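Local coordinates for protein SeviL (Septifer virgatus, PDB 6LF2) that binds the glycans of GM1b and asialo-GM1 as an R-type lectin of beta-trefoil fold, a mussel protein probably linked to apoptosis and anti-cancer activity, at residues G20-Y25 against D41-S46; K11-N16 against I127-Y132. All coordinates share one frame; numbering follows the deposited sequence.

Interaction 1 of 2, residues G20-Y25 against D41-S46; sequences GGRAFY and DDQIWS. With NGA (2-acetamido-2-deoxy-beta-D-galactopyranose), chain D; GAL (beta-D-galactopyranose), chain C.
The glycan pocket of this R-type lectin is lined here by Phe24 on strand 22-25 and by Asp42 and Gln43 in the 3-10 turn 41-43. Phe24 and Asp42 lie side by side and point the same way, ring and carboxylate planes 26° apart. NGA sets its C6 over the centre of the Phe24 ring, 3.7 Å from CG, while Asp42 accepts from two hydroxyls of the sugar: O6 donates to OD1 at 2.7 Å and O4 to OD2 at 2.6 Å. The pairing recalls the galactose sites of R-type lectins such as ricin, beta-trefoil proteins in which an aromatic ring and an aspartate hold the sugar. Asn26 also holds Asp42 OD2, and Arg29 adds a bond to NGA. Gln43 extends beyond CG, and its amide faces two ways. NE2 donates to NGA O6 at 2.8 Å, so O6 bonds to both Asp42 and Gln43; OE1 accepts from Arg22 NH1 at 2.9 Å, the oxygen lying in the guanidinium plane and the nitrogen above the carbonyl plane. Arg22 is thus a second-shell residue that, with Lys38 O on NE2, helps hold the rotation of the Gln43 amide, and its own NE is held by Gln15. The backbones are tied by Tyr25 N to Asp42 O, 3.1 Å. Trp45 brings its indole edge to the strand, NE1 donating to Ala23 O at 3.0 Å from above that carbonyl's plane, and its CH2 packs on Tyr25 CB at 3.8 Å.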
loop_
_atom_site.group_PDB
_atom_site.type_symbol
_atom_site.label_atom_id
_atom_site.label_comp_id
_atom_site.label_asym_id
_atom_site.label_seq_id
_atom_site.Cartn_x
_atom_site.Cartn_y
_atom_site.Cartn_z
ATOM N N GLY B 20 7.983 1.337 4.295
ATOM C CA GLY B 20 7.172 0.702 3.270
ATOM C C GLY B 20 6.879 -0.763 3.498
ATOM O O GLY B 20 6.377 -1.427 2.583
ATOM N N GLY B 21 7.182 -1.286 4.689
ATOM C CA GLY B 21 6.981 -2.700 4.954
ATOM C C GLY B 21 5.548 -3.051 5.312
ATOM O O GLY B 21 4.799 -2.254 5.886
ATOM N N ARG B 22 5.165 -4.285 4.977
ATOM C CA ARG B 22 3.803 -4.760 5.179
ATOM C C ARG B 22 3.778 -5.809 6.283
ATOM O O ARG B 22 4.613 -6.719 6.304
ATOM C CB ARG B 22 3.222 -5.330 3.876
ATOM C CG ARG B 22 2.604 -4.271 2.959
ATOM C CD ARG B 22 2.921 -4.514 1.479
ATOM N NE ARG B 22 4.238 -3.977 1.130
ATOM C CZ ARG B 22 5.277 -4.702 0.729
ATOM N NH1 ARG B 22 5.179 -6.019 0.599
ATOM N NH2 ARG B 22 6.430 -4.101 0.452
ATOM N N ALA B 23 2.836 -5.655 7.216
ATOM C CA ALA B 23 2.582 -6.686 8.213
ATOM C C ALA B 23 2.116 -7.961 7.523
ATOM O O ALA B 23 1.347 -7.904 6.568
ATOM C CB ALA B 23 1.512 -6.199 9.190
ATOM N N PHE B 24 2.575 -9.113 8.009
ATOM C CA PHE B 24 2.150 -10.384 7.428
ATOM C C PHE B 24 1.989 -11.427 8.529
ATOM O O PHE B 24 2.575 -11.314 9.607
ATOM C CB PHE B 24 3.139 -10.886 6.361
ATOM C CG PHE B 24 4.461 -11.360 6.913
ATOM C CD1 PHE B 24 5.520 -10.477 7.067
ATOM C CD2 PHE B 24 4.643 -12.692 7.289
ATOM C CE1 PHE B 24 6.750 -10.908 7.577
ATOM C CE2 PHE B 24 5.862 -13.126 7.816
ATOM C CZ PHE B 24 6.916 -12.232 7.956
ATOM N N TYR B 25 1.188 -12.454 8.236
ATOM C CA TYR B 25 1.100 -13.632 9.098
ATOM C C TYR B 25 1.038 -14.861 8.201
ATOM O O TYR B 25 0.061 -15.036 7.468
ATOM C CB TYR B 25 -0.111 -13.585 10.030
ATOM C CG TYR B 25 -0.239 -14.853 10.856
ATOM C CD1 TYR B 25 0.781 -15.242 11.702
ATOM C CD2 TYR B 25 -1.370 -15.664 10.767
ATOM C CE1 TYR B 25 0.683 -16.408 12.461
ATOM C CE2 TYR B 25 -1.472 -16.835 11.522
ATOM C CZ TYR B 25 -0.438 -17.196 12.360
ATOM O OH TYR B 25 -0.514 -18.355 13.123
ATOM N N ASP B 41 0.445 -12.905 -0.633
ATOM C CA ASP B 41 -0.926 -13.090 -0.164
ATOM C C ASP B 41 -1.045 -13.044 1.352
ATOM O O ASP B 41 -2.103 -12.662 1.871
ATOM C CB ASP B 41 -1.475 -14.430 -0.657
ATOM C CG ASP B 41 -2.048 -14.341 -2.039
ATOM O OD1 ASP B 41 -2.006 -13.236 -2.621
ATOM O OD2 ASP B 41 -2.553 -15.372 -2.534
ATOM N N ASP B 42 -0.003 -13.446 2.079
ATOM C CA ASP B 42 -0.119 -13.455 3.529
ATOM C C ASP B 42 0.042 -12.062 4.135
ATOM O O ASP B 42 0.051 -11.926 5.363
ATOM C CB ASP B 42 0.859 -14.463 4.156
ATOM C CG ASP B 42 2.328 -14.148 3.888
ATOM O OD1 ASP B 42 2.647 -13.100 3.289
ATOM O OD2 ASP B 42 3.176 -14.968 4.297
ATOM N N GLN B 43 0.136 -11.029 3.303
ATOM C CA GLN B 43 0.086 -9.650 3.762
ATOM C C GLN B 43 -1.317 -9.065 3.688
ATOM O O GLN B 43 -1.496 -7.879 3.983
ATOM C CB GLN B 43 1.065 -8.790 2.932
ATOM C CG GLN B 43 2.521 -9.252 3.060
ATOM C CD GLN B 43 3.382 -8.779 1.903
ATOM O OE1 GLN B 43 3.011 -7.853 1.176
ATOM N NE2 GLN B 43 4.513 -9.434 1.704
ATOM N N ILE B 44 -2.318 -9.855 3.299
ATOM C CA ILE B 44 -3.694 -9.382 3.197
ATOM C C ILE B 44 -4.432 -9.744 4.477
ATOM O O ILE B 44 -4.476 -10.922 4.864
ATOM C CB ILE B 44 -4.405 -9.976 1.973
ATOM C CG1 ILE B 44 -3.605 -9.628 0.710
ATOM C CG2 ILE B 44 -5.830 -9.444 1.882
ATOM C CD1 ILE B 44 -4.211 -10.156 -0.578
ATOM N N TRP B 45 -5.033 -8.735 5.113
ATOM C CA TRP B 45 -5.720 -8.894 6.390
ATOM C C TRP B 45 -7.203 -8.601 6.250
ATOM O O TRP B 45 -7.623 -7.808 5.402
ATOM C CB TRP B 45 -5.143 -7.957 7.469
ATOM C CG TRP B 45 -3.688 -8.169 7.741
ATOM C CD1 TRP B 45 -2.644 -7.715 6.985
ATOM C CD2 TRP B 45 -3.096 -8.878 8.847
ATOM N NE1 TRP B 45 -1.457 -8.099 7.538
ATOM C CE2 TRP B 45 -1.696 -8.814 8.680
ATOM C CE3 TRP B 45 -3.611 -9.566 9.954
ATOM C CZ2 TRP B 45 -0.801 -9.401 9.575
ATOM C CZ3 TRP B 45 -2.716 -10.154 10.846
ATOM C CH2 TRP B 45 -1.330 -10.067 10.654
ATOM N N SER B 46 -7.997 -9.226 7.123
ATOM C CA SER B 46 -9.396 -8.854 7.294
ATOM C C SER B 46 -9.482 -7.723 8.311
ATOM O O SER B 46 -9.059 -7.884 9.461
ATOM C CB SER B 46 -10.239 -10.041 7.759
ATOM O OG SER B 46 -10.378 -11.005 6.726
HETATM C C1 NGA D . 8.992 -14.345 2.854
HETATM C C2 NGA D . 8.374 -15.739 2.743
HETATM C C3 NGA D . 6.980 -15.674 2.129
HETATM C C4 NGA D . 6.133 -14.615 2.835
HETATM C C5 NGA D . 6.892 -13.295 2.968
HETATM C C6 NGA D . 6.102 -12.259 3.766
HETATM C C7 NGA D . 9.773 -17.727 2.563
HETATM C C8 NGA D . 10.324 -18.777 1.642
HETATM N N2 NGA D . 9.244 -16.636 1.999
HETATM O O3 NGA D . 6.362 -16.931 2.316
HETATM O O4 NGA D . 5.774 -15.082 4.124
HETATM O O5 NGA D . 8.116 -13.533 3.621
HETATM O O6 NGA D . 4.980 -11.810 3.052
HETATM O O7 NGA D . 9.829 -17.890 3.781
HETATM C C1 GAL C . 5.474 -17.320 1.257
HETATM C C2 GAL C . 5.390 -18.860 1.292
HETATM C C3 GAL C . 4.369 -19.389 0.285
HETATM C C4 GAL C . 2.996 -18.733 0.564
HETATM C C5 GAL C . 3.205 -17.210 0.514
HETATM C C6 GAL C . 1.996 -16.378 0.860
HETATM O O2 GAL C . 6.653 -19.468 1.009
HETATM O O3 GAL C . 4.244 -20.810 0.372
HETATM O O4 GAL C . 2.450 -19.133 1.852
HETATM O O5 GAL C . 4.212 -16.793 1.447
HETATM O O6 GAL C . 1.044 -16.440 -0.156
HETATM O O HOH W 1 -0.030 -5.983 4.941
#

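Interaction 2 of 2, residues K11-N16 against I127-Y132; sequences KCYIQN and ILFKAY
Tyr13 and Phe129 form an antiparallel hydrogen-bonded pair, their side chains crossing at a slant; the rings, inclined by 26°, are slid so far apart that they barely overlap, centroids 5.1 Å apart. What covers the Phe129 face is instead Tyr13 CB, a CH-pi contact offset toward the rim, 3.4 Å from CZ. Phe129 CG sits between the backbone N and the carbonyl carbon (chi1 60°), and the ring beyond it comes nearer to strand 11-16. The Gln15 amide plane stands at 85° to that ring, and OE1 meets its edge at CE2, 3.8 Å away. Beyond Phe129, Ala131 CB touches Tyr13 CE2 at 3.6 Å, and Tyr13 OH donates to a water that donates to Ala131 O. Ile14 and Leu128 lie side by side on the other face, CG1 to CD2 3.9 Å. Five backbone hydrogen bonds join the two segments, the last, from Ala131 N to Lys11 O, just past the end of strand 127-130. The face bearing Tyr13, Gln15 and Phe129 therefore serves the dimer interface: Phe129 stacks on Phe129 of the second subunit, while Gln15 OE1 is satisfied by Arg22 NE and by Gln15 of that subunit.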
loop_
_atom_site.group_PDB
_atom_site.type_symbol
_atom_site.label_atom_id
_atom_site.label_comp_id
_atom_site.label_asym_id
_atom_site.label_seq_id
_atom_site.Cartn_x
_atom_site.Cartn_y
_atom_site.Cartn_z
ATOM N N LYS B 11 -10.817 -6.160 3.049
ATOM C CA LYS B 11 -9.526 -6.828 3.029
ATOM C C LYS B 11 -8.473 -5.781 2.705
ATOM O O LYS B 11 -8.669 -4.979 1.787
ATOM C CB LYS B 11 -9.503 -7.946 1.982
ATOM C CG LYS B 11 -10.444 -9.120 2.260
ATOM C CD LYS B 11 -9.870 -10.093 3.282
ATOM C CE LYS B 11 -10.879 -11.183 3.612
ATOM N NZ LYS B 11 -11.398 -11.846 2.382
ATOM N N CYS B 12 -7.371 -5.780 3.450
ATOM C CA CYS B 12 -6.430 -4.683 3.293
ATOM C C CYS B 12 -4.996 -5.116 3.547
ATOM O O CYS B 12 -4.723 -6.070 4.281
ATOM C CB CYS B 12 -6.777 -3.516 4.224
ATOM S SG CYS B 12 -6.597 -3.892 5.975
ATOM N N TYR B 13 -4.071 -4.389 2.920
ATOM C CA TYR B 13 -2.679 -4.427 3.329
ATOM C C TYR B 13 -2.475 -3.396 4.431
ATOM O O TYR B 13 -3.190 -2.392 4.502
ATOM C CB TYR B 13 -1.739 -4.114 2.162
ATOM C CG TYR B 13 -1.772 -5.120 1.030
ATOM C CD1 TYR B 13 -0.922 -6.211 1.029
ATOM C CD2 TYR B 13 -2.646 -4.961 -0.051
ATOM C CE1 TYR B 13 -0.938 -7.142 -0.009
ATOM C CE2 TYR B 13 -2.671 -5.885 -1.092
ATOM C CZ TYR B 13 -1.817 -6.965 -1.064
ATOM O OH TYR B 13 -1.824 -7.897 -2.076
ATOM N N ILE B 14 -1.508 -3.666 5.304
ATOM C CA ILE B 14 -1.199 -2.812 6.449
ATOM C C ILE B 14 0.278 -2.457 6.326
ATOM O O ILE B 14 1.159 -3.266 6.630
ATOM C CB ILE B 14 -1.527 -3.492 7.786
ATOM C CG1 ILE B 14 -3.018 -3.852 7.822
ATOM C CG2 ILE B 14 -1.153 -2.579 8.957
ATOM C CD1 ILE B 14 -3.474 -4.620 9.066
ATOM N N GLN B 15 0.558 -1.248 5.835
ATOM C CA GLN B 15 1.894 -0.877 5.399
ATOM C C GLN B 15 2.418 0.304 6.209
ATOM O O GLN B 15 1.666 1.223 6.545
ATOM C CB GLN B 15 1.877 -0.541 3.897
ATOM C CG GLN B 15 3.245 -0.208 3.310
ATOM C CD GLN B 15 3.255 -0.313 1.796
ATOM O OE1 GLN B 15 2.979 -1.380 1.231
ATOM N NE2 GLN B 15 3.577 0.799 1.130
ATOM N N ASN B 16 3.709 0.263 6.528
ATOM C CA ASN B 16 4.321 1.264 7.388
ATOM C C ASN B 16 4.868 2.430 6.578
ATOM O O ASN B 16 5.539 2.234 5.565
ATOM C CB ASN B 16 5.456 0.631 8.194
ATOM C CG ASN B 16 5.797 1.433 9.428
ATOM O OD1 ASN B 16 6.561 2.401 9.367
ATOM N ND2 ASN B 16 5.216 1.048 10.561
ATOM N N ILE B 127 -0.576 2.841 6.825
ATOM C CA ILE B 127 -1.635 3.051 5.856
ATOM C C ILE B 127 -2.249 1.684 5.568
ATOM O O ILE B 127 -1.533 0.718 5.277
ATOM C CB ILE B 127 -1.104 3.754 4.592
ATOM C CG1 ILE B 127 -2.242 4.013 3.594
ATOM C CG2 ILE B 127 0.054 2.974 3.978
ATOM C CD1 ILE B 127 -1.906 5.099 2.573
ATOM N N LEU B 128 -3.562 1.591 5.734
ATOM C CA LEU B 128 -4.305 0.350 5.561
ATOM C C LEU B 128 -5.098 0.512 4.275
ATOM O O LEU B 128 -6.091 1.241 4.246
ATOM C CB LEU B 128 -5.229 0.085 6.748
ATOM C CG LEU B 128 -4.577 -0.092 8.121
ATOM C CD1 LEU B 128 -4.372 1.250 8.800
ATOM C CD2 LEU B 128 -5.465 -0.988 8.972
ATOM N N PHE B 129 -4.638 -0.117 3.196
ATOM C CA PHE B 129 -5.249 0.120 1.899
ATOM C C PHE B 129 -5.898 -1.142 1.345
ATOM O O PHE B 129 -5.459 -2.261 1.610
ATOM C CB PHE B 129 -4.241 0.702 0.885
ATOM C CG PHE B 129 -3.024 -0.167 0.605
ATOM C CD1 PHE B 129 -3.031 -1.065 -0.461
ATOM C CD2 PHE B 129 -1.847 -0.011 1.331
ATOM C CE1 PHE B 129 -1.925 -1.821 -0.765
ATOM C CE2 PHE B 129 -0.729 -0.768 1.034
ATOM C CZ PHE B 129 -0.762 -1.676 -0.023
ATOM N N LYS B 130 -6.969 -0.922 0.574
ATOM C CA LYS B 130 -7.775 -2.001 0.015
ATOM C C LYS B 130 -6.921 -2.959 -0.804
ATOM O O LYS B 130 -6.164 -2.529 -1.677
ATOM C CB LYS B 130 -8.873 -1.417 -0.871
ATOM C CG LYS B 130 -9.840 -0.509 -0.146
ATOM C CD LYS B 130 -10.821 0.137 -1.109
ATOM C CE LYS B 130 -11.715 1.123 -0.373
ATOM N NZ LYS B 130 -10.925 2.076 0.463
ATOM N N ALA B 131 -7.055 -4.260 -0.534
ATOM C CA ALA B 131 -6.286 -5.253 -1.284
ATOM C C ALA B 131 -6.893 -5.552 -2.651
ATOM O O ALA B 131 -6.157 -5.900 -3.584
ATOM C CB ALA B 131 -6.164 -6.553 -0.488
ATOM N N TYR B 132 -8.214 -5.439 -2.787
ATOM C CA TYR B 132 -8.926 -5.829 -4.008
ATOM C C TYR B 132 -9.734 -4.668 -4.579
ATOM O O TYR B 132 -10.198 -4.728 -5.717
ATOM C CB TYR B 132 -9.885 -6.998 -3.752
ATOM C CG TYR B 132 -9.293 -8.200 -3.060
ATOM C CD1 TYR B 132 -7.976 -8.568 -3.263
ATOM C CD2 TYR B 132 -10.064 -8.975 -2.204
ATOM C CE1 TYR B 132 -7.439 -9.667 -2.627
ATOM C CE2 TYR B 132 -9.539 -10.073 -1.566
ATOM C CZ TYR B 132 -8.223 -10.415 -1.780
ATOM O OH TYR B 132 -7.686 -11.517 -1.150
ATOM O OXT TYR B 132 -9.976 -3.657 -3.917
HETATM O O HOH W 2 -3.998 -7.768 -3.512
#

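Strand 6-16 comes first in the chain and supplies the 11-16 side of interaction 2, whose partner arrives only with the C-terminal strand 126-130; that contact closes a loop of 110 residues and joins the two ends of the chain. Interaction 1 is nested inside it: the chain turns from strand 6-16 into strand 22-26, passes strand 31-35, and returns at 41-46, closing a loop of 15 residues. The two contacts meet directly, probably through hydrogen bonds from Trp45 N to Cys12 O and from Asn16 N to Gly21 O. Strand 6-16 lies between strands 45-50 and 126-130 in one antiparallel sheet, thereby linking the glycan pocket to the subunit interface.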